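Local atomic coordinates of TbpB (PDB entry 3HOL), a protein that probably binds host transferrin as the lipoprotein component of a bacterial transferrin receptor, serving iron acquisition. Residues I379-A384 and A394-D399; G403-F408 and K420-N425; P429-D434 and A446-A451. All coordinates share one frame; numbering follows the deposited sequence.

Followed from the N terminus, the three contacts come in series, none nested in or crossing another. Contact 1 closes the short hairpin in which strand 375-387 meets strand 391-394 and the loop after it. Contact 2 closes the hairpin of strands 405-411 and 416-421, and contact 3 that of strands 431-438 and 441-447. All belong to one curled antiparallel sheet, the C-terminal of the protein's two barrel domains. Contacts 1 and 2 are joined by bonds from Thr-381 OG1 to Tyr-404 O and from Trp-382 NE1 to Phe-422 O; Leu-421 N bonds to Phe-431 O between contacts 2 and 3. The Trp-382 ring also reaches Val-430 and Phe-431 of contact 3.

Contact 1 (I379-A384 and A394-D399); sequences IGTWDA and ATADDD
Asp-383 reaches across to the backbone of Ala-396, whose N donates to Asp-383 OD1 at 3.0 Å in an almost straight bond. The N-H comes in from above the carboxylate plane, 55° out of it. CG of Asp-383 stands beside its own backbone N (chi1 -73°), an orientation that carries the acid over to the departing chain, and the other oxygen, OD2, lies 3.4 Å from Ala-396 CB. OD1 also takes a weak hydrogen bond from Gln-343 on strand 339-346 of the C-lobe handle domain. Ala-384 and Ala-394 form a two-bond antiparallel pair: Ala-394 N to Ala-384 O is 3.0 Å, and Ala-384 N returns the bond to Ala-394 O. Further along, Asp-397 N makes a longer bond of 3.3 Å to Thr-381 OG1, a hydroxyl that is also bonded to Tyr-404 O. This is the end of a beta hairpin in the C-lobe barrel: pairing with strand 375-387 stops at Ala-394, and side-chain acceptors on that strand then hold the backbone of the loop. Asp-397 in turn shapes the loop beyond, its OD1 accepting from Asp-399 N in an Asx turn, while OD2 bonds to Tyr-404 N. The packing centres on Ala-394. Its methyl sits squarely over one face of the Trp-382 indole, with CB 3.9 Å from the six-ring centroid, and touches Ala-384 CB at a similar distance. The indole N-H points elsewhere, to Phe-422 O. At the outer side Thr-381 CG2 rests against Ala-396 CB, 3.8 Å away, and Phe-341 of the same handle strand packs on both residues.

Contact 2 (G403-F408 and K420-N425); sequences GYRTEF and KLFDKN
Arg-405 lays its guanidinium nearly flat on one face of the Phe-422 ring, with centres 4.3 Å apart and planes at 23°. The overlap is offset: NH1 lies over the rim near CD1, while the CB of Phe-422 sits beneath the guanidinium group. Bends at chi2 and chi3 (147° and -82°) fold the arginine chain over the ring. Arg-405 NE sets the rotation of the group with a straight 2.9 Å bond to Gly-403 O, almost in the guanidinium plane. NH2 bonds to Gly-426 O and adds a weak bond to Asp-423 O, so three backbone carbonyls, one of them weakly bonded, hold the cation against the ring in a cation-pi stack. Next to it, Tyr-404 is the centre of an inverse gamma turn. Lys-424 CB rests over one face of its ring, 3.9 Å from the centroid, and the carboxylate of Asp-423 runs alongside. A water spans the two side chains, donating to Asp-423 OD1 at 2.7 Å and accepting from Tyr-404 OH; Asp-423 OD2 bonds to the indole N-H of Trp-392. Backbone bonds then link the chains: Phe-422 N to Arg-405 O, and the two bonds of the antiparallel pair Glu-407 and Lys-420. Between these, on the barrel's interior side, Thr-406 CG2 meets Leu-421 CD2 at 3.6 Å. The hairpin of strands 405-411 and 416-421 lies between strand 375-387, which is hydrogen-bonded to Thr-406 and Phe-408, and strand 431-438, where Phe-431 pairs with Leu-421; Trp-382 packs against Thr-406 and Leu-421.

Contact 3 (P429-D434 and A446-A451); sequences PVFTVD and AKTSDA
Water 2 joins Val-430 to Ser-449, donating to Val-430 O at 2.8 Å and accepting from Ser-449 N at 3.0 Å. It bridges the backbones where they have moved too far apart for a direct bond. Deeper in the hairpin, Thr-432 and Lys-447 form a hydrogen-bonded antiparallel pair, with Thr-432 N to Lys-447 O at 3.0 Å and the return bond from Lys-447 N to Thr-432 O. Their side chains run alongside each other on one face of the sheet, and the Lys-447 CG methylene lies 3.6 Å from Thr-432 OG1. On the other face, Val-433 CG2 faces Ala-446 CB in a looser apolar contact. Phe-431 has CG beside its own backbone N (chi1 -72°), which brings ring atom CE1 to 3.9 Å from Thr-448 CG2. The same ring meets Phe-488 edge-to-face and packs on Trp-382 inside the barrel. Val-430 and Phe-431 together oppose Leu-421 of the adjoining strand, a classic beta bulge. Beyond the paired residues, Thr-448 OG1 donates to Ser-449 O at 2.9 Å and is itself bonded by Phe-467 N, tying the outgoing chain to the loop that leads into strand 470-477. Between residues 429-434 and 446-451, direct hydrogen bonding therefore rests on the backbones of Thr-432 and Lys-447, extended by CA-H...O contacts and one water, while the side chains contribute mainly van der Waals contact.

Contact 1 (I379-A384 and A394-D399)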
loop_
_atom_site.group_PDB
_atom_site.type_symbol
_atom_site.label_atom_id
_atom_site.label_comp_id
_atom_site.label_asym_id
_atom_site.label_seq_id
_atom_site.Cartn_x
_atom_site.Cartn_y
_atom_site.Cartn_z
ATOM N N ILE A 379 -23.001 -9.717 -12.572
ATOM C CA ILE A 379 -23.535 -10.683 -11.608
ATOM C C ILE A 379 -22.459 -11.098 -10.580
ATOM O O ILE A 379 -21.346 -11.451 -10.943
ATOM C CB ILE A 379 -24.033 -12.005 -12.310
ATOM C CG1 ILE A 379 -25.111 -11.726 -13.359
ATOM C CG2 ILE A 379 -24.538 -13.030 -11.273
ATOM C CD1 ILE A 379 -26.386 -11.104 -12.806
ATOM N N GLY A 380 -22.821 -11.131 -9.310
ATOM C CA GLY A 380 -21.883 -11.589 -8.293
ATOM C C GLY A 380 -22.621 -11.909 -7.021
ATOM O O GLY A 380 -23.751 -12.422 -7.055
ATOM N N THR A 381 -21.985 -11.605 -5.894
ATOM C CA THR A 381 -22.542 -11.936 -4.595
ATOM C C THR A 381 -22.146 -10.844 -3.570
ATOM O O THR A 381 -21.591 -9.821 -3.959
ATOM C CB THR A 381 -22.151 -13.374 -4.188
ATOM O OG1 THR A 381 -22.796 -13.717 -2.970
ATOM C CG2 THR A 381 -20.632 -13.560 -4.013
ATOM N N TRP A 382 -22.433 -11.056 -2.289
ATOM C CA TRP A 382 -22.137 -10.047 -1.297
ATOM C C TRP A 382 -22.006 -10.677 0.080
ATOM O O TRP A 382 -22.336 -11.847 0.269
ATOM C CB TRP A 382 -23.175 -8.914 -1.359
ATOM C CG TRP A 382 -24.635 -9.299 -1.112
ATOM C CD1 TRP A 382 -25.333 -10.357 -1.647
ATOM C CD2 TRP A 382 -25.569 -8.591 -0.276
ATOM N NE1 TRP A 382 -26.651 -10.345 -1.202
ATOM C CE2 TRP A 382 -26.813 -9.284 -0.346
ATOM C CE3 TRP A 382 -25.478 -7.429 0.516
ATOM C CZ2 TRP A 382 -27.946 -8.853 0.357
ATOM C CZ3 TRP A 382 -26.590 -7.002 1.214
ATOM C CH2 TRP A 382 -27.818 -7.713 1.134
ATOM N N ASP A 383 -21.432 -9.912 1.005
ATOM C CA ASP A 383 -21.356 -10.216 2.441
ATOM C C ASP A 383 -21.912 -8.978 3.149
ATOM O O ASP A 383 -21.632 -7.825 2.753
ATOM C CB ASP A 383 -19.907 -10.460 2.904
ATOM C CG ASP A 383 -19.350 -11.782 2.448
ATOM O OD1 ASP A 383 -19.800 -12.832 2.952
ATOM O OD2 ASP A 383 -18.436 -11.790 1.591
ATOM N N ALA A 384 -22.708 -9.209 4.185
ATOM C CA ALA A 384 -23.432 -8.138 4.831
ATOM C C ALA A 384 -23.953 -8.567 6.188
ATOM O O ALA A 384 -24.136 -9.757 6.466
ATOM C CB ALA A 384 -24.604 -7.657 3.961
ATOM N N ALA A 394 -25.759 -11.822 5.018
ATOM C CA ALA A 394 -25.530 -12.302 3.688
ATOM C C ALA A 394 -24.123 -12.894 3.710
ATOM O O ALA A 394 -23.180 -12.265 4.201
ATOM C CB ALA A 394 -25.645 -11.170 2.699
ATOM N N THR A 395 -23.992 -14.123 3.221
ATOM C CA THR A 395 -22.705 -14.792 3.170
ATOM C C THR A 395 -22.379 -15.224 1.748
ATOM O O THR A 395 -23.078 -16.057 1.201
ATOM C CB THR A 395 -22.732 -16.010 4.067
ATOM O OG1 THR A 395 -22.958 -15.566 5.398
ATOM C CG2 THR A 395 -21.406 -16.776 4.005
ATOM N N ALA A 396 -21.308 -14.667 1.172
ATOM C CA ALA A 396 -20.935 -14.852 -0.237
ATOM C C ALA A 396 -21.027 -16.322 -0.672
ATOM O O ALA A 396 -20.472 -17.210 -0.018
ATOM C CB ALA A 396 -19.508 -14.296 -0.509
ATOM N N ASP A 397 -21.720 -16.556 -1.782
ATOM C CA ASP A 397 -21.885 -17.917 -2.304
ATOM C C ASP A 397 -22.007 -17.891 -3.830
ATOM O O ASP A 397 -22.079 -16.821 -4.435
ATOM C CB ASP A 397 -23.053 -18.638 -1.602
ATOM C CG ASP A 397 -24.454 -18.150 -2.070
ATOM O OD1 ASP A 397 -24.773 -18.191 -3.259
ATOM O OD2 ASP A 397 -25.284 -17.774 -1.224
ATOM N N ASP A 398 -21.990 -19.063 -4.458
ATOM C CA ASP A 398 -21.989 -19.123 -5.927
ATOM C C ASP A 398 -23.246 -19.751 -6.541
ATOM O O ASP A 398 -23.261 -20.082 -7.733
ATOM C CB ASP A 398 -20.743 -19.847 -6.433
ATOM C CG ASP A 398 -20.688 -21.296 -6.018
ATOM O OD1 ASP A 398 -21.530 -21.772 -5.209
ATOM O OD2 ASP A 398 -19.759 -21.973 -6.495
ATOM N N ASP A 399 -24.292 -19.899 -5.730
ATOM C CA ASP A 399 -25.610 -20.312 -6.231
ATOM C C ASP A 399 -26.317 -19.114 -6.881
ATOM O O ASP A 399 -27.023 -18.330 -6.229
ATOM C CB ASP A 399 -26.437 -20.919 -5.098
ATOM C CG ASP A 399 -27.842 -21.369 -5.542
ATOM O OD1 ASP A 399 -28.300 -21.044 -6.655
ATOM O OD2 ASP A 399 -28.507 -22.007 -4.718
#

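Contact 2 (G403-F408 and K420-N425)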
loop_
_atom_site.group_PDB
_atom_site.type_symbol
_atom_site.label_atom_id
_atom_site.label_comp_id
_atom_site.label_asym_id
_atom_site.label_seq_id
_atom_site.Cartn_x
_atom_site.Cartn_y
_atom_site.Cartn_z
ATOM N N GLY A 403 -29.022 -18.136 -4.355
ATOM C CA GLY A 403 -28.155 -17.689 -3.268
ATOM C C GLY A 403 -28.243 -16.200 -2.957
ATOM O O GLY A 403 -29.251 -15.520 -3.242
ATOM N N TYR A 404 -27.158 -15.711 -2.364
ATOM C CA TYR A 404 -26.976 -14.287 -2.047
ATOM C C TYR A 404 -26.474 -13.578 -3.292
ATOM O O TYR A 404 -25.285 -13.231 -3.403
ATOM C CB TYR A 404 -26.000 -14.138 -0.894
ATOM C CG TYR A 404 -26.552 -14.683 0.407
ATOM C CD1 TYR A 404 -27.493 -13.949 1.160
ATOM C CD2 TYR A 404 -26.154 -15.927 0.884
ATOM C CE1 TYR A 404 -28.023 -14.463 2.338
ATOM C CE2 TYR A 404 -26.676 -16.449 2.056
ATOM C CZ TYR A 404 -27.601 -15.720 2.779
ATOM O OH TYR A 404 -28.098 -16.229 3.961
ATOM N N ARG A 405 -27.388 -13.395 -4.237
ATOM C CA ARG A 405 -27.079 -12.870 -5.553
ATOM C C ARG A 405 -26.914 -11.343 -5.551
ATOM O O ARG A 405 -27.593 -10.633 -4.814
ATOM C CB ARG A 405 -28.217 -13.213 -6.517
ATOM C CG ARG A 405 -28.457 -14.726 -6.744
ATOM C CD ARG A 405 -29.948 -14.958 -6.976
ATOM N NE ARG A 405 -30.707 -15.029 -5.713
ATOM C CZ ARG A 405 -32.020 -14.779 -5.597
ATOM N NH1 ARG A 405 -32.747 -14.420 -6.666
ATOM N NH2 ARG A 405 -32.611 -14.899 -4.411
ATOM N N THR A 406 -26.074 -10.840 -6.441
ATOM C CA THR A 406 -26.162 -9.427 -6.779
ATOM C C THR A 406 -26.238 -9.337 -8.282
ATOM O O THR A 406 -25.715 -10.208 -8.980
ATOM C CB THR A 406 -24.951 -8.623 -6.251
ATOM O OG1 THR A 406 -23.746 -9.171 -6.801
ATOM C CG2 THR A 406 -24.855 -8.676 -4.707
ATOM N N GLU A 407 -26.900 -8.302 -8.783
ATOM C CA GLU A 407 -27.037 -8.050 -10.217
ATOM C C GLU A 407 -26.986 -6.565 -10.413
ATOM O O GLU A 407 -27.519 -5.817 -9.597
ATOM C CB GLU A 407 -28.394 -8.530 -10.743
ATOM C CG GLU A 407 -28.703 -9.974 -10.399
ATOM C CD GLU A 407 -30.111 -10.415 -10.843
ATOM O OE1 GLU A 407 -30.973 -9.543 -11.127
ATOM O OE2 GLU A 407 -30.325 -11.647 -10.853
ATOM N N PHE A 408 -26.385 -6.141 -11.516
ATOM C CA PHE A 408 -26.275 -4.731 -11.863
ATOM C C PHE A 408 -26.450 -4.554 -13.360
ATOM O O PHE A 408 -25.969 -5.391 -14.150
ATOM C CB PHE A 408 -24.898 -4.177 -11.431
ATOM C CG PHE A 408 -24.606 -4.390 -9.985
ATOM C CD1 PHE A 408 -24.929 -3.410 -9.056
ATOM C CD2 PHE A 408 -24.045 -5.585 -9.544
ATOM C CE1 PHE A 408 -24.694 -3.607 -7.729
ATOM C CE2 PHE A 408 -23.785 -5.801 -8.191
ATOM C CZ PHE A 408 -24.127 -4.809 -7.279
ATOM N N LYS A 420 -29.218 -4.753 -7.668
ATOM C CA LYS A 420 -30.103 -5.503 -6.815
ATOM C C LYS A 420 -29.285 -6.423 -5.954
ATOM O O LYS A 420 -28.379 -7.095 -6.458
ATOM C CB LYS A 420 -31.055 -6.356 -7.670
ATOM C CG LYS A 420 -32.036 -5.566 -8.533
ATOM C CD LYS A 420 -32.760 -6.558 -9.496
ATOM C CE LYS A 420 -34.105 -6.041 -9.980
ATOM N NZ LYS A 420 -33.959 -4.701 -10.620
ATOM N N LEU A 421 -29.593 -6.486 -4.658
ATOM C CA LEU A 421 -28.887 -7.422 -3.797
ATOM C C LEU A 421 -29.899 -8.281 -3.091
ATOM O O LEU A 421 -30.845 -7.746 -2.488
ATOM C CB LEU A 421 -27.976 -6.701 -2.784
ATOM C CG LEU A 421 -26.902 -5.788 -3.391
ATOM C CD1 LEU A 421 -27.419 -4.357 -3.493
ATOM C CD2 LEU A 421 -25.596 -5.839 -2.575
ATOM N N PHE A 422 -29.684 -9.597 -3.135
ATOM C CA PHE A 422 -30.725 -10.594 -2.756
ATOM C C PHE A 422 -30.382 -11.361 -1.512
ATOM O O PHE A 422 -29.211 -11.647 -1.267
ATOM C CB PHE A 422 -30.949 -11.625 -3.892
ATOM C CG PHE A 422 -31.702 -11.066 -5.068
ATOM C CD1 PHE A 422 -33.104 -11.130 -5.107
ATOM C CD2 PHE A 422 -31.030 -10.433 -6.116
ATOM C CE1 PHE A 422 -33.799 -10.588 -6.161
ATOM C CE2 PHE A 422 -31.729 -9.882 -7.177
ATOM C CZ PHE A 422 -33.117 -9.969 -7.211
ATOM N N ASP A 423 -31.423 -11.705 -0.739
ATOM C CA ASP A 423 -31.329 -12.717 0.304
ATOM C C ASP A 423 -31.403 -14.100 -0.357
ATOM O O ASP A 423 -31.913 -14.232 -1.491
ATOM C CB ASP A 423 -32.479 -12.560 1.306
ATOM C CG ASP A 423 -32.282 -13.400 2.562
ATOM O OD1 ASP A 423 -31.240 -14.058 2.663
ATOM O OD2 ASP A 423 -33.167 -13.375 3.436
ATOM N N LYS A 424 -30.888 -15.127 0.322
ATOM C CA LYS A 424 -30.992 -16.483 -0.232
ATOM C C LYS A 424 -32.500 -16.893 -0.318
ATOM O O LYS A 424 -33.298 -16.547 0.575
ATOM C CB LYS A 424 -30.109 -17.469 0.545
ATOM C CG LYS A 424 -30.826 -18.568 1.238
ATOM C CD LYS A 424 -29.883 -19.418 2.068
ATOM C CE LYS A 424 -29.076 -20.315 1.195
ATOM N NZ LYS A 424 -28.741 -21.523 2.004
ATOM N N ASN A 425 -32.889 -17.525 -1.432
ATOM C CA ASN A 425 -34.312 -17.866 -1.723
ATOM C C ASN A 425 -35.243 -16.661 -1.883
ATOM O O ASN A 425 -36.459 -16.811 -1.932
ATOM C CB ASN A 425 -34.859 -18.878 -0.695
ATOM C CG ASN A 425 -34.045 -20.162 -0.679
ATOM O OD1 ASN A 425 -33.654 -20.650 -1.730
ATOM N ND2 ASN A 425 -33.754 -20.685 0.497
HETATM O O HOH W 1 -30.068 -14.213 5.140
#

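Contact 3 (P429-D434 and A446-A451)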
loop_
_atom_site.group_PDB
_atom_site.type_symbol
_atom_site.label_atom_id
_atom_site.label_comp_id
_atom_site.label_asym_id
_atom_site.label_seq_id
_atom_site.Cartn_x
_atom_site.Cartn_y
_atom_site.Cartn_z
ATOM N N PRO A 429 -35.336 -8.277 -4.337
ATOM C CA PRO A 429 -34.085 -8.022 -3.608
ATOM C C PRO A 429 -34.363 -7.263 -2.329
ATOM O O PRO A 429 -35.322 -6.495 -2.256
ATOM C CB PRO A 429 -33.286 -7.152 -4.572
ATOM C CG PRO A 429 -34.335 -6.458 -5.426
ATOM C CD PRO A 429 -35.404 -7.508 -5.593
ATOM N N VAL A 430 -33.513 -7.459 -1.328
ATOM C CA VAL A 430 -33.647 -6.719 -0.105
ATOM C C VAL A 430 -33.115 -5.282 -0.228
ATOM O O VAL A 430 -33.618 -4.374 0.465
ATOM C CB VAL A 430 -32.966 -7.453 1.041
ATOM C CG1 VAL A 430 -33.714 -8.741 1.328
ATOM C CG2 VAL A 430 -31.531 -7.763 0.683
ATOM N N PHE A 431 -32.114 -5.067 -1.092
ATOM C CA PHE A 431 -31.635 -3.710 -1.358
ATOM C C PHE A 431 -31.576 -3.462 -2.845
ATOM O O PHE A 431 -31.249 -4.361 -3.602
ATOM C CB PHE A 431 -30.218 -3.475 -0.794
ATOM C CG PHE A 431 -30.152 -3.377 0.709
ATOM C CD1 PHE A 431 -30.481 -2.191 1.367
ATOM C CD2 PHE A 431 -29.723 -4.481 1.469
ATOM C CE1 PHE A 431 -30.412 -2.113 2.778
ATOM C CE2 PHE A 431 -29.651 -4.418 2.855
ATOM C CZ PHE A 431 -30.004 -3.221 3.522
ATOM N N THR A 432 -31.865 -2.237 -3.247
ATOM C CA THR A 432 -31.554 -1.773 -4.590
ATOM C C THR A 432 -30.564 -0.613 -4.485
ATOM O O THR A 432 -30.468 0.041 -3.443
ATOM C CB THR A 432 -32.825 -1.351 -5.391
ATOM O OG1 THR A 432 -33.502 -0.298 -4.697
ATOM C CG2 THR A 432 -33.780 -2.524 -5.546
ATOM N N VAL A 433 -29.837 -0.386 -5.579
ATOM C CA VAL A 433 -28.858 0.667 -5.693
ATOM C C VAL A 433 -29.112 1.503 -6.953
ATOM O O VAL A 433 -29.380 0.949 -8.047
ATOM C CB VAL A 433 -27.411 0.061 -5.763
ATOM C CG1 VAL A 433 -26.333 1.139 -6.147
ATOM C CG2 VAL A 433 -27.067 -0.647 -4.453
ATOM N N ASP A 434 -28.946 2.819 -6.839
ATOM C CA ASP A 434 -29.028 3.712 -7.998
ATOM C C ASP A 434 -27.990 4.839 -7.928
ATOM O O ASP A 434 -28.055 5.688 -7.040
ATOM C CB ASP A 434 -30.434 4.299 -8.125
ATOM C CG ASP A 434 -30.485 5.493 -9.058
ATOM O OD1 ASP A 434 -30.654 5.289 -10.279
ATOM O OD2 ASP A 434 -30.356 6.636 -8.572
ATOM N N ALA A 446 -28.323 3.491 -1.618
ATOM C CA ALA A 446 -28.975 2.208 -1.419
ATOM C C ALA A 446 -30.263 2.407 -0.618
ATOM O O ALA A 446 -30.340 3.312 0.232
ATOM C CB ALA A 446 -28.071 1.273 -0.698
ATOM N N LYS A 447 -31.271 1.572 -0.896
ATOM C CA LYS A 447 -32.530 1.607 -0.144
ATOM C C LYS A 447 -33.196 0.237 -0.154
ATOM O O LYS A 447 -32.848 -0.649 -0.958
ATOM C CB LYS A 447 -33.493 2.623 -0.765
ATOM C CG LYS A 447 -33.830 2.300 -2.216
ATOM C CD LYS A 447 -34.801 3.278 -2.821
ATOM C CE LYS A 447 -36.202 2.694 -2.740
ATOM N NZ LYS A 447 -37.141 3.540 -3.484
ATOM N N THR A 448 -34.161 0.073 0.738
ATOM C CA THR A 448 -35.029 -1.103 0.690
ATOM C C THR A 448 -36.266 -0.707 -0.085
ATOM O O THR A 448 -36.461 0.485 -0.422
ATOM C CB THR A 448 -35.492 -1.535 2.104
ATOM O OG1 THR A 448 -36.199 -0.453 2.711
ATOM C CG2 THR A 448 -34.305 -1.878 2.987
ATOM N N SER A 449 -37.106 -1.690 -0.378
ATOM C CA SER A 449 -38.462 -1.442 -0.871
ATOM C C SER A 449 -39.240 -0.537 0.117
ATOM O O SER A 449 -38.747 -0.233 1.257
ATOM C CB SER A 449 -39.187 -2.782 -1.033
ATOM O OG SER A 449 -39.360 -3.415 0.236
ATOM N N ASP A 450 -40.437 -0.101 -0.284
ATOM C CA ASP A 450 -41.235 0.700 0.652
ATOM C C ASP A 450 -41.566 -0.088 1.932
ATOM O O ASP A 450 -41.418 0.436 3.019
ATOM C CB ASP A 450 -42.491 1.304 0.001
ATOM C CG ASP A 450 -43.014 2.561 0.765
ATOM O OD1 ASP A 450 -42.988 3.681 0.190
ATOM O OD2 ASP A 450 -43.439 2.445 1.942
ATOM N N ALA A 451 -41.973 -1.352 1.813
ATOM C CA ALA A 451 -42.275 -2.168 3.004
ATOM C C ALA A 451 -41.053 -2.703 3.764
ATOM O O ALA A 451 -41.203 -3.222 4.881
ATOM C CB ALA A 451 -43.201 -3.336 2.648
HETATM O O HOH W 2 -36.381 -4.365 0.869
#